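Local coordinates for UDP-N-acetylglucosamine 2-epimerase (Methanocaldococcus jannaschii, PDB 4NES), which probably catalyses the reversible epimerization at C-2 of UDP-N-acetylglucosamine to UDP-N-acetylmannosamine, working as a homodimer, at residues L60-G65 against T71-I76; N169-A174 against V291-C296; N211-E216 against K245-E250. All blocks are in the same frame, centred on the assembly; numbering follows the deposited sequence.

Interaction 1 (L60-G65 against T71-I76). With UD1 (uridine-diphosphate-N-acetylglucosamine), chain B.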
loop_
_atom_site.group_PDB
_atom_site.type_symbol
_atom_site.label_atom_id
_atom_site.label_comp_id
_atom_site.label_asym_id
_atom_site.label_seq_id
_atom_site.Cartn_x
_atom_site.Cartn_y
_atom_site.Cartn_z
ATOM N N LEU A 60 11.289 -9.846 -15.833
ATOM C CA LEU A 60 10.974 -8.441 -16.078
ATOM C C LEU A 60 12.217 -7.545 -16.099
ATOM O O LEU A 60 12.159 -6.408 -16.570
ATOM C CB LEU A 60 9.960 -7.933 -15.048
ATOM C CG LEU A 60 8.713 -8.807 -14.898
ATOM C CD1 LEU A 60 7.715 -8.171 -13.952
ATOM C CD2 LEU A 60 8.068 -9.080 -16.248
ATOM N N ASN A 61 13.333 -8.068 -15.587
ATOM C CA ASN A 61 14.631 -7.387 -15.655
ATOM C C ASN A 61 14.633 -5.997 -15.007
ATOM O O ASN A 61 15.238 -5.063 -15.529
ATOM C CB ASN A 61 15.107 -7.291 -17.109
ATOM C CG ASN A 61 15.149 -8.637 -17.799
ATOM O OD1 ASN A 61 14.567 -8.816 -18.873
ATOM N ND2 ASN A 61 15.840 -9.590 -17.197
ATOM N N ILE A 62 13.965 -5.867 -13.862
ATOM C CA ILE A 62 13.845 -4.578 -13.185
ATOM C C ILE A 62 15.148 -4.192 -12.493
ATOM O O ILE A 62 15.625 -3.056 -12.608
ATOM C CB ILE A 62 12.722 -4.598 -12.133
ATOM C CG1 ILE A 62 11.391 -5.026 -12.758
ATOM C CG2 ILE A 62 12.594 -3.229 -11.464
ATOM C CD1 ILE A 62 10.932 -4.133 -13.891
ATOM N N GLY A 63 15.712 -5.134 -11.743
ATOM C CA GLY A 63 16.972 -4.896 -11.065
ATOM C C GLY A 63 16.913 -3.839 -9.989
ATOM O O GLY A 63 15.874 -3.637 -9.346
ATOM N N SER A 64 18.037 -3.152 -9.814
ATOM C CA SER A 64 18.229 -2.235 -8.704
ATOM C C SER A 64 17.747 -0.824 -8.995
ATOM O O SER A 64 17.621 -0.411 -10.150
ATOM C CB SER A 64 19.701 -2.202 -8.308
ATOM O OG SER A 64 20.134 -3.511 -7.970
ATOM N N GLY A 65 17.493 -0.085 -7.923
ATOM C CA GLY A 65 17.118 1.309 -8.032
ATOM C C GLY A 65 16.579 1.785 -6.709
ATOM O O GLY A 65 16.488 1.018 -5.744
ATOM N N THR A 71 9.937 0.095 -7.587
ATOM C CA THR A 71 8.556 -0.340 -7.384
ATOM C C THR A 71 7.674 0.130 -8.545
ATOM O O THR A 71 6.820 -0.612 -9.014
ATOM C CB THR A 71 7.998 0.178 -6.052
ATOM O OG1 THR A 71 8.900 -0.169 -4.991
ATOM C CG2 THR A 71 6.626 -0.415 -5.759
ATOM N N GLY A 72 7.894 1.356 -9.017
ATOM C CA GLY A 72 7.139 1.884 -10.144
ATOM C C GLY A 72 7.298 1.077 -11.423
ATOM O O GLY A 72 6.312 0.735 -12.084
ATOM N N LYS A 73 8.540 0.757 -11.774
ATOM C CA LYS A 73 8.792 -0.099 -12.924
ATOM C C LYS A 73 8.117 -1.462 -12.744
ATOM O O LYS A 73 7.570 -2.031 -13.694
ATOM C CB LYS A 73 10.293 -0.288 -13.120
ATOM C CG LYS A 73 11.045 0.955 -13.586
ATOM C CD LYS A 73 12.537 0.653 -13.540
ATOM C CE LYS A 73 13.406 1.839 -13.894
ATOM N NZ LYS A 73 14.836 1.403 -13.919
HETATM N N MSE A 74 8.154 -1.989 -11.524
HETATM C CA MSE A 74 7.495 -3.259 -11.242
HETATM C C MSE A 74 5.987 -3.196 -11.456
HETATM O O MSE A 74 5.416 -4.122 -12.021
HETATM C CB MSE A 74 7.797 -3.737 -9.819
HETATM C CG MSE A 74 9.222 -4.166 -9.584
HETATM SE SE MSE A 74 9.592 -4.439 -7.687
HETATM C CE MSE A 74 11.380 -5.163 -7.912
ATOM N N LEU A 75 5.335 -2.121 -11.011
ATOM C CA LEU A 75 3.891 -1.988 -11.229
ATOM C C LEU A 75 3.575 -1.988 -12.717
ATOM O O LEU A 75 2.643 -2.663 -13.163
ATOM C CB LEU A 75 3.331 -0.700 -10.613
ATOM C CG LEU A 75 3.415 -0.529 -9.096
ATOM C CD1 LEU A 75 2.729 0.766 -8.663
ATOM C CD2 LEU A 75 2.796 -1.714 -8.381
ATOM N N ILE A 76 4.343 -1.224 -13.488
ATOM C CA ILE A 76 4.126 -1.171 -14.932
ATOM C C ILE A 76 4.305 -2.536 -15.591
ATOM O O ILE A 76 3.446 -2.984 -16.356
ATOM C CB ILE A 76 5.061 -0.143 -15.600
ATOM C CG1 ILE A 76 4.737 1.260 -15.090
ATOM C CG2 ILE A 76 4.925 -0.191 -17.114
ATOM C CD1 ILE A 76 5.884 2.229 -15.243
HETATM C "C1'" UD1 B . 16.287 -6.742 -0.720
HETATM C "C2'" UD1 B . 15.060 -6.561 0.120
HETATM C "C3'" UD1 B . 15.258 -7.063 1.467
HETATM C "C4'" UD1 B . 15.740 -8.449 1.507
HETATM C "C5'" UD1 B . 16.930 -8.623 0.598
HETATM C "C6'" UD1 B . 17.329 -10.042 0.449
HETATM C "C7'" UD1 B . 13.663 -4.514 -0.544
HETATM C "C8'" UD1 B . 13.430 -3.045 -0.347
HETATM N "N2'" UD1 B . 14.732 -5.115 0.219
HETATM O "O1'" UD1 B . 17.317 -5.997 -0.177
HETATM O "O3'" UD1 B . 14.024 -6.959 2.201
HETATM O "O4'" UD1 B . 16.097 -8.824 2.828
HETATM O "O5'" UD1 B . 16.638 -8.155 -0.715
HETATM O "O6'" UD1 B . 18.680 -10.244 0.255
HETATM O "O7'" UD1 B . 12.970 -5.166 -1.329
HETATM N N1 UD1 B . 22.747 -5.990 -5.612
HETATM C C2 UD1 B . 23.566 -6.659 -6.426
HETATM N N3 UD1 B . 23.152 -7.766 -7.039
HETATM C C4 UD1 B . 21.906 -8.228 -6.869
HETATM C C5 UD1 B . 21.029 -7.559 -6.028
HETATM C C6 UD1 B . 21.481 -6.415 -5.389
HETATM O O2 UD1 B . 24.704 -6.273 -6.610
HETATM O O4 UD1 B . 21.502 -9.363 -7.510
HETATM C C1B UD1 B . 23.196 -4.766 -4.907
HETATM C C2B UD1 B . 23.064 -3.522 -5.689
HETATM O "O2'" UD1 B . 24.129 -2.657 -5.380
HETATM C C3B UD1 B . 21.820 -2.962 -5.216
HETATM C C4B UD1 B . 21.853 -3.310 -3.773
HETATM O O4B UD1 B . 22.466 -4.583 -3.692
HETATM O O3B UD1 B . 21.674 -1.581 -5.438
HETATM C C5B UD1 B . 20.499 -3.377 -3.163
HETATM O O5B UD1 B . 19.577 -4.193 -3.840
HETATM P PA UD1 B . 18.071 -4.153 -3.465
HETATM O O1A UD1 B . 17.557 -2.764 -3.687
HETATM O O2A UD1 B . 17.348 -5.168 -4.289
HETATM O O3A UD1 B . 17.930 -4.425 -1.931
HETATM P PB UD1 B . 18.575 -5.570 -1.027
HETATM O O1B UD1 B . 19.539 -4.917 -0.092
HETATM O O2B UD1 B . 19.103 -6.698 -1.871
HETATM O O HOH W 1 14.981 -0.476 -11.295
HETATM O O HOH W 2 15.164 -1.326 -14.804
#
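Ile-62 and Lys-73 mark the closest approach of the two backbones, with their CA atoms 6.8 Å apart. Residues 60-65 form an irregular loop leaving strand 58-59, while 71-76 lie within helix 67-85, which begins just afterwards and packs against it. No direct hydrogen bond joins the segments, and the apolar part of the contact rests on Ile-62. Its CG1 lies 3.9 Å from CG of Met-74, a selenomethionine, and its CD1 comes to 4.0 Å from Lys-73 CB. With CG2 anti to the backbone N (CG1 at chi1 -55°), both branches of the isoleucine reach the helix, and CG2 also meets Met-74 CG. Lys-73 runs past Ile-62 in the opposite direction, its chain extended from CG onward, which carries the ammonium to within one water of the loop carbonyls. There two waters link the segments: one accepts from Lys-73 NZ and donates to Ile-62 O and Ser-64 O, and the other joins NZ to Ile-62 O, with a 2.8 Å bond from the water to that oxygen. The direct charge partner of Lys-73 is Glu-69, one turn earlier on the helix. Beyond Ile-62 the loop reaches the nucleotide, where Ser-64 OG lies 3.3 Å from ribose carbon C3B of UDP-N-acetylglucosamine and hydrogen-bonds to Tyr-39. Thr-71, Lys-73, Leu-75 and Ile-76 pack on helix residues of the second subunit. The arrangement is a strand-loop-helix connection at the edge of a Rossmann-like parallel sheet, the N-terminal half of a GT-B fold, with its loop at the ligand cleft.

Interaction 2 (N169-A174 against V291-C296). With UDP (uridine-5'-diphosphate), chain C.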
loop_
_atom_site.group_PDB
_atom_site.type_symbol
_atom_site.label_atom_id
_atom_site.label_comp_id
_atom_site.label_asym_id
_atom_site.label_seq_id
_atom_site.Cartn_x
_atom_site.Cartn_y
_atom_site.Cartn_z
ATOM N N ASN A 169 5.857 -21.627 9.032
ATOM C CA ASN A 169 6.702 -20.952 8.059
ATOM C C ASN A 169 7.322 -21.962 7.111
ATOM O O ASN A 169 7.903 -22.953 7.558
ATOM C CB ASN A 169 7.779 -20.115 8.764
ATOM C CG ASN A 169 8.410 -19.079 7.847
ATOM O OD1 ASN A 169 8.867 -19.386 6.747
ATOM N ND2 ASN A 169 8.398 -17.822 8.284
ATOM N N THR A 170 7.199 -21.713 5.803
ATOM C CA THR A 170 7.800 -22.602 4.796
ATOM C C THR A 170 9.322 -22.757 4.931
ATOM O O THR A 170 9.904 -23.688 4.352
ATOM C CB THR A 170 7.496 -22.153 3.355
ATOM O OG1 THR A 170 8.035 -20.843 3.149
ATOM C CG2 THR A 170 5.993 -22.136 3.075
ATOM N N ILE A 171 9.982 -21.867 5.667
ATOM C CA ILE A 171 11.411 -22.025 5.873
ATOM C C ILE A 171 11.715 -23.315 6.636
ATOM O O ILE A 171 12.787 -23.909 6.448
ATOM C CB ILE A 171 12.037 -20.800 6.578
ATOM C CG1 ILE A 171 13.549 -20.797 6.386
ATOM C CG2 ILE A 171 11.653 -20.751 8.054
ATOM C CD1 ILE A 171 13.963 -20.677 4.944
ATOM N N VAL A 172 10.780 -23.787 7.465
ATOM C CA VAL A 172 10.969 -25.087 8.108
ATOM C C VAL A 172 11.017 -26.189 7.054
ATOM O O VAL A 172 11.927 -27.016 7.072
ATOM C CB VAL A 172 9.878 -25.408 9.153
ATOM C CG1 VAL A 172 10.161 -26.759 9.826
ATOM C CG2 VAL A 172 9.810 -24.322 10.193
ATOM N N ASP A 173 10.044 -26.199 6.141
ATOM C CA ASP A 173 10.052 -27.156 5.032
ATOM C C ASP A 173 11.389 -27.111 4.301
ATOM O O ASP A 173 11.992 -28.142 4.020
ATOM C CB ASP A 173 9.014 -26.818 3.946
ATOM C CG ASP A 173 7.601 -26.575 4.464
ATOM O OD1 ASP A 173 7.392 -26.127 5.605
ATOM O OD2 ASP A 173 6.672 -26.778 3.649
ATOM N N ALA A 174 11.834 -25.906 3.951
ATOM C CA ALA A 174 13.041 -25.743 3.147
ATOM C C ALA A 174 14.279 -26.255 3.881
ATOM O O ALA A 174 15.111 -26.976 3.307
ATOM C CB ALA A 174 13.224 -24.292 2.748
ATOM N N VAL A 291 17.679 -15.888 8.417
ATOM C CA VAL A 291 18.739 -16.513 9.206
ATOM C C VAL A 291 18.320 -16.638 10.676
ATOM O O VAL A 291 18.650 -17.625 11.323
ATOM C CB VAL A 291 20.079 -15.789 9.042
ATOM C CG1 VAL A 291 21.136 -16.369 9.964
ATOM C CG2 VAL A 291 20.544 -15.872 7.595
ATOM N N GLN A 292 17.570 -15.670 11.198
ATOM C CA GLN A 292 17.048 -15.785 12.565
ATOM C C GLN A 292 16.200 -17.047 12.702
ATOM O O GLN A 292 16.296 -17.771 13.697
ATOM C CB GLN A 292 16.180 -14.577 12.926
ATOM C CG GLN A 292 16.939 -13.290 13.165
ATOM C CD GLN A 292 15.978 -12.154 13.411
ATOM O OE1 GLN A 292 15.337 -12.089 14.456
ATOM N NE2 GLN A 292 15.857 -11.256 12.437
ATOM N N GLU A 293 15.364 -17.306 11.705
ATOM C CA GLU A 293 14.521 -18.494 11.710
ATOM C C GLU A 293 15.333 -19.777 11.599
ATOM O O GLU A 293 15.116 -20.718 12.360
ATOM C CB GLU A 293 13.492 -18.404 10.581
ATOM C CG GLU A 293 12.453 -17.321 10.847
ATOM C CD GLU A 293 11.762 -16.812 9.596
ATOM O OE1 GLU A 293 12.222 -17.123 8.480
ATOM O OE2 GLU A 293 10.760 -16.078 9.743
ATOM N N GLU A 294 16.269 -19.813 10.655
ATOM C CA GLU A 294 17.107 -20.991 10.473
ATOM C C GLU A 294 17.967 -21.301 11.689
ATOM O O GLU A 294 18.118 -22.463 12.052
ATOM C CB GLU A 294 17.954 -20.849 9.210
ATOM C CG GLU A 294 17.068 -20.884 7.978
ATOM C CD GLU A 294 17.743 -20.409 6.721
ATOM O OE1 GLU A 294 18.800 -19.741 6.800
ATOM O OE2 GLU A 294 17.194 -20.686 5.638
ATOM N N ALA A 295 18.522 -20.269 12.319
ATOM C CA ALA A 295 19.314 -20.463 13.531
ATOM C C ALA A 295 18.450 -21.157 14.582
ATOM O O ALA A 295 18.882 -22.111 15.234
ATOM C CB ALA A 295 19.831 -19.126 14.046
ATOM N N CYS A 296 17.207 -20.708 14.711
ATOM C CA CYS A 296 16.307 -21.282 15.693
ATOM C C CYS A 296 16.011 -22.751 15.365
ATOM O O CYS A 296 16.076 -23.637 16.234
ATOM C CB CYS A 296 15.025 -20.455 15.745
ATOM S SG CYS A 296 13.815 -21.002 16.960
HETATM N N1 UDP C . 21.420 -17.496 2.460
HETATM C C2 UDP C . 22.096 -18.226 1.542
HETATM N N3 UDP C . 23.393 -17.946 1.286
HETATM C C4 UDP C . 24.056 -16.950 1.912
HETATM C C5 UDP C . 23.388 -16.171 2.867
HETATM C C6 UDP C . 22.044 -16.472 3.112
HETATM O O2 UDP C . 21.537 -19.147 0.942
HETATM O O4 UDP C . 25.390 -16.699 1.604
HETATM C "C1'" UDP C . 19.993 -17.721 2.750
HETATM C "C2'" UDP C . 19.615 -18.057 4.095
HETATM O "O2'" UDP C . 19.854 -19.423 4.351
HETATM C "C3'" UDP C . 18.202 -17.658 4.157
HETATM C "C4'" UDP C . 18.102 -16.565 3.201
HETATM O "O4'" UDP C . 19.339 -16.471 2.538
HETATM O "O3'" UDP C . 17.306 -18.672 3.796
HETATM C "C5'" UDP C . 17.850 -15.237 3.831
HETATM O "O5'" UDP C . 17.888 -14.192 2.890
HETATM P PA UDP C . 18.384 -12.732 3.255
HETATM O O1A UDP C . 19.132 -12.183 2.059
HETATM O O2A UDP C . 19.242 -12.793 4.500
HETATM O O3A UDP C . 17.115 -11.816 3.453
HETATM P PB UDP C . 16.036 -11.657 4.580
HETATM O O1B UDP C . 15.654 -13.023 5.130
HETATM O O2B UDP C . 16.581 -10.744 5.647
HETATM O O3B UDP C . 14.902 -11.002 3.842
HETATM O O HOH W 3 8.244 -16.494 10.864
#
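Ile-171 meets two consecutive glutamates of helix 289-298, Glu-293 and Glu-294, in a buried contact without a direct hydrogen bond across it. The van der Waals part belongs to this isoleucine. CG1 stands anti to the backbone N (chi1 -162°) and sends CD1 over to Glu-294, at right angles to the glutamate chain and 3.3 Å from its OE2. The other branch, CG2, turns to Glu-293, lying 3.7 Å from its OE1 and also touching its CB. Ile-171 therefore lies against the ribose-binding carboxylate, which Tyr-271 also grips through OE2.

Ligand bonds make up the second kind. Glu-294 OE1 accepts from O2' of UDP at 2.7 Å, and OE2 accepts from O3' at 2.7 Å, so the two hydroxyls hold both carboxylate oxygens and fix its rotation. The segments come from the two Rossmann-like domains of a GT-B fold: helix 170-183 follows the last strand of the N-terminal sheet, and helix 289-298 points its N-terminal end at the nucleotide, with Gly-289 and Gly-290 also bonding to UDP. The contact joins the two domains beside the bound UDP.

The polar link between the two segments runs through water. Asn-169 ND2 and Glu-293 OE2 approach each other at a poor angle, their amide and carboxylate planes 66° apart; a water bridges them instead, 2.9 Å from ND2 and 2.8 Å from OE2. Glu-293 also forms salt bridges with Arg-311 and Lys-15, and Asn-169 ND2 donates to Glu-117. Asn-169 is the N-cap of helix 170-183: its OD1 accepts from Ile-171 N at 2.9 Å, starting the helix that presents Ile-171.

Interaction 3 (N211-E216 against K245-E250). With UD1 (uridine-diphosphate-N-acetylglucosamine), chain B.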
loop_
_atom_site.group_PDB
_atom_site.type_symbol
_atom_site.label_atom_id
_atom_site.label_comp_id
_atom_site.label_asym_id
_atom_site.label_seq_id
_atom_site.Cartn_x
_atom_site.Cartn_y
_atom_site.Cartn_z
ATOM N N ASN A 211 21.045 -0.636 8.798
ATOM C CA ASN A 211 22.348 -0.943 9.387
ATOM C C ASN A 211 23.527 -0.634 8.483
ATOM O O ASN A 211 24.596 -0.256 8.961
ATOM C CB ASN A 211 22.442 -2.429 9.759
ATOM C CG ASN A 211 21.783 -2.750 11.083
ATOM O OD1 ASN A 211 21.654 -1.893 11.956
ATOM N ND2 ASN A 211 21.382 -4.006 11.248
ATOM N N VAL A 212 23.366 -0.828 7.182
ATOM C CA VAL A 212 24.523 -0.737 6.300
ATOM C C VAL A 212 24.539 0.544 5.472
ATOM O O VAL A 212 25.581 0.922 4.943
ATOM C CB VAL A 212 24.661 -1.986 5.375
ATOM C CG1 VAL A 212 24.639 -3.288 6.192
ATOM C CG2 VAL A 212 23.557 -2.004 4.307
ATOM N N ASP A 213 23.396 1.213 5.364
ATOM C CA ASP A 213 23.329 2.482 4.632
ATOM C C ASP A 213 23.728 3.660 5.522
ATOM O O ASP A 213 23.933 4.767 5.029
ATOM C CB ASP A 213 21.923 2.764 4.097
ATOM C CG ASP A 213 21.479 1.797 3.020
ATOM O OD1 ASP A 213 22.259 0.912 2.590
ATOM O OD2 ASP A 213 20.315 1.930 2.590
ATOM N N ASN A 214 23.805 3.406 6.825
ATOM C CA ASN A 214 24.079 4.411 7.857
ATOM C C ASN A 214 25.504 4.175 8.342
ATOM O O ASN A 214 25.764 3.199 9.045
ATOM C CB ASN A 214 23.069 4.201 9.001
ATOM C CG ASN A 214 23.235 5.175 10.163
ATOM O OD1 ASN A 214 24.321 5.668 10.450
ATOM N ND2 ASN A 214 22.136 5.418 10.868
ATOM N N LYS A 215 26.428 5.066 7.976
ATOM C CA LYS A 215 27.849 4.827 8.234
ATOM C C LYS A 215 28.218 4.634 9.706
ATOM O O LYS A 215 29.017 3.759 10.038
ATOM C CB LYS A 215 28.733 5.912 7.611
ATOM C CG LYS A 215 30.221 5.708 7.911
ATOM C CD LYS A 215 31.087 6.793 7.305
ATOM C CE LYS A 215 32.560 6.527 7.582
ATOM N NZ LYS A 215 33.438 7.486 6.851
ATOM N N GLU A 216 27.653 5.434 10.599
ATOM C CA GLU A 216 28.058 5.290 11.993
ATOM C C GLU A 216 27.436 4.041 12.657
ATOM O O GLU A 216 28.032 3.462 13.568
ATOM C CB GLU A 216 27.854 6.594 12.775
ATOM C CG GLU A 216 28.649 7.788 12.188
ATOM C CD GLU A 216 30.169 7.629 12.293
ATOM O OE1 GLU A 216 30.663 7.321 13.394
ATOM O OE2 GLU A 216 30.880 7.819 11.284
ATOM N N LYS A 245 28.682 -4.962 0.719
ATOM C CA LYS A 245 30.012 -4.776 0.144
ATOM C C LYS A 245 30.142 -3.365 -0.422
ATOM O O LYS A 245 31.154 -2.690 -0.205
ATOM C CB LYS A 245 30.270 -5.817 -0.948
ATOM C CG LYS A 245 31.693 -5.780 -1.492
ATOM C CD LYS A 245 31.970 -6.960 -2.410
ATOM C CE LYS A 245 33.449 -7.038 -2.760
ATOM N NZ LYS A 245 33.773 -8.253 -3.556
ATOM N N LYS A 246 29.102 -2.920 -1.123
ATOM C CA LYS A 246 29.104 -1.612 -1.771
ATOM C C LYS A 246 29.182 -0.514 -0.722
ATOM O O LYS A 246 29.952 0.444 -0.866
ATOM C CB LYS A 246 27.856 -1.448 -2.643
ATOM C CG LYS A 246 27.688 -0.052 -3.229
ATOM C CD LYS A 246 26.474 0.009 -4.141
ATOM C CE LYS A 246 25.185 -0.087 -3.351
ATOM N NZ LYS A 246 24.015 0.012 -4.260
ATOM N N ARG A 247 28.408 -0.664 0.349
ATOM C CA ARG A 247 28.411 0.322 1.429
ATOM C C ARG A 247 29.717 0.322 2.218
ATOM O O ARG A 247 30.222 1.387 2.571
ATOM C CB ARG A 247 27.239 0.093 2.386
ATOM C CG ARG A 247 25.868 0.320 1.773
ATOM C CD ARG A 247 25.687 1.761 1.335
ATOM N NE ARG A 247 24.312 2.006 0.913
ATOM C CZ ARG A 247 23.885 3.157 0.409
ATOM N NH1 ARG A 247 24.726 4.173 0.268
ATOM N NH2 ARG A 247 22.614 3.300 0.060
ATOM N N LEU A 248 30.261 -0.858 2.504
ATOM C CA LEU A 248 31.530 -0.941 3.225
ATOM C C LEU A 248 32.643 -0.221 2.476
ATOM O O LEU A 248 33.477 0.451 3.088
ATOM C CB LEU A 248 31.926 -2.394 3.490
ATOM C CG LEU A 248 31.133 -3.072 4.607
ATOM C CD1 LEU A 248 31.300 -4.579 4.527
ATOM C CD2 LEU A 248 31.584 -2.552 5.967
ATOM N N LYS A 249 32.647 -0.354 1.154
ATOM C CA LYS A 249 33.644 0.331 0.335
ATOM C C LYS A 249 33.369 1.831 0.294
ATOM O O LYS A 249 34.296 2.639 0.333
ATOM C CB LYS A 249 33.668 -0.252 -1.079
ATOM C CG LYS A 249 34.204 -1.675 -1.144
ATOM C CD LYS A 249 33.939 -2.302 -2.503
ATOM C CE LYS A 249 34.623 -3.649 -2.634
ATOM N NZ LYS A 249 36.098 -3.510 -2.700
ATOM N N GLU A 250 32.093 2.199 0.225
ATOM C CA GLU A 250 31.709 3.611 0.201
ATOM C C GLU A 250 32.160 4.339 1.467
ATOM O O GLU A 250 32.595 5.496 1.414
ATOM C CB GLU A 250 30.196 3.752 0.032
ATOM C CG GLU A 250 29.708 5.187 0.191
ATOM C CD GLU A 250 28.210 5.323 0.034
ATOM O OE1 GLU A 250 27.522 4.285 -0.042
ATOM O OE2 GLU A 250 27.725 6.475 -0.015
HETATM C "C1'" UD1 B . 16.287 -6.742 -0.720
HETATM C "C2'" UD1 B . 15.060 -6.561 0.120
HETATM C "C3'" UD1 B . 15.258 -7.063 1.467
HETATM C "C4'" UD1 B . 15.740 -8.449 1.507
HETATM C "C5'" UD1 B . 16.930 -8.623 0.598
HETATM C "C6'" UD1 B . 17.329 -10.042 0.449
HETATM C "C7'" UD1 B . 13.663 -4.514 -0.544
HETATM C "C8'" UD1 B . 13.430 -3.045 -0.347
HETATM N "N2'" UD1 B . 14.732 -5.115 0.219
HETATM O "O1'" UD1 B . 17.317 -5.997 -0.177
HETATM O "O3'" UD1 B . 14.024 -6.959 2.201
HETATM O "O4'" UD1 B . 16.097 -8.824 2.828
HETATM O "O5'" UD1 B . 16.638 -8.155 -0.715
HETATM O "O6'" UD1 B . 18.680 -10.244 0.255
HETATM O "O7'" UD1 B . 12.970 -5.166 -1.329
HETATM N N1 UD1 B . 22.747 -5.990 -5.612
HETATM C C2 UD1 B . 23.566 -6.659 -6.426
HETATM N N3 UD1 B . 23.152 -7.766 -7.039
HETATM C C4 UD1 B . 21.906 -8.228 -6.869
HETATM C C5 UD1 B . 21.029 -7.559 -6.028
HETATM C C6 UD1 B . 21.481 -6.415 -5.389
HETATM O O2 UD1 B . 24.704 -6.273 -6.610
HETATM O O4 UD1 B . 21.502 -9.363 -7.510
HETATM C C1B UD1 B . 23.196 -4.766 -4.907
HETATM C C2B UD1 B . 23.064 -3.522 -5.689
HETATM O "O2'" UD1 B . 24.129 -2.657 -5.380
HETATM C C3B UD1 B . 21.820 -2.962 -5.216
HETATM C C4B UD1 B . 21.853 -3.310 -3.773
HETATM O O4B UD1 B . 22.466 -4.583 -3.692
HETATM O O3B UD1 B . 21.674 -1.581 -5.438
HETATM C C5B UD1 B . 20.499 -3.377 -3.163
HETATM O O5B UD1 B . 19.577 -4.193 -3.840
HETATM P PA UD1 B . 18.071 -4.153 -3.465
HETATM O O1A UD1 B . 17.557 -2.764 -3.687
HETATM O O2A UD1 B . 17.348 -5.168 -4.289
HETATM O O3A UD1 B . 17.930 -4.425 -1.931
HETATM P PB UD1 B . 18.575 -5.570 -1.027
HETATM O O1B UD1 B . 19.539 -4.917 -0.092
HETATM O O2B UD1 B . 19.103 -6.698 -1.871
#
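Arg-247 lies tightly against the backbone of Val-212 and Asp-213, where the two segments come closest, the CA atoms of Val-212 and Arg-247 being 6.3 Å apart. The carbonyl oxygen Val-212 O presses on the base of the arginine side chain, 3.2 Å from CB and equally near CG, while Val-212 CG2 touches the same CG more lightly at 4.1 Å. A bend at chi2 (-63°) turns the outer chain along the loop, so that Asp-213 CA covers one face of the guanidinium. Asp-213 OD1 forms a salt bridge with Arg-247 NE, 2.9 Å long, whose hydrogen bond is weak, the N-H...O angle being 128°. Carboxylate and guanidinium planes stand 59° apart, hence the pair is not the flat two-pronged kind. The stronger partner of Asp-213 is Arg-243, which binds OD2.

This junction lies in the C-terminal Rossmann-like domain of the GT-B fold and ties the turn leading into helix 215-232 to helix 242-250. That helix also reaches the cleft: Lys-246 NZ donates to O2' of UDP-N-acetylglucosamine at 2.9 Å, and weakly to O3B. The ligand's position beside the UDP is consistent with an effector site, as in bacterial relatives.

Toward solvent the contact thins. Here Arg-247 NH1 donates to Glu-250 OE1 at 2.8 Å, using that oxygen's syn lone pair, and completes a network of Asp-213, Arg-247 and Glu-250. Cutting the Arg-247 side chain back to an alanine is likely to leave Glu-250 without its mate and Asp-213 relying on Arg-243, and to open a gap where CG and CD now lie against Val-212 O. Farther out, exposed Asn-214 caps helix 215-232 through a weak, 3.3 Å bond from Glu-216 N to its OD1.

How the interactions relate
Interaction 2 is the buried one, its centre about 9 Å from the centre of the chain, whereas the centres of interactions 1 and 3 lie about 20 Å out and both contacts are partly buried. Interactions 1 and 3 each stay within one domain, the N-terminal and C-terminal halves respectively, and both touch the same UDP-N-acetylglucosamine from opposite domains; their nearest atoms are about 6 Å apart. Interaction 2 instead joins the two domains and holds the UDP ribose. Chemistry follows place: apolar packing with water bridges on the loop of 60-65, buried carboxylates matched by ligand hydroxyls and cations in interaction 2, and a charged network running to the surface in interaction 3.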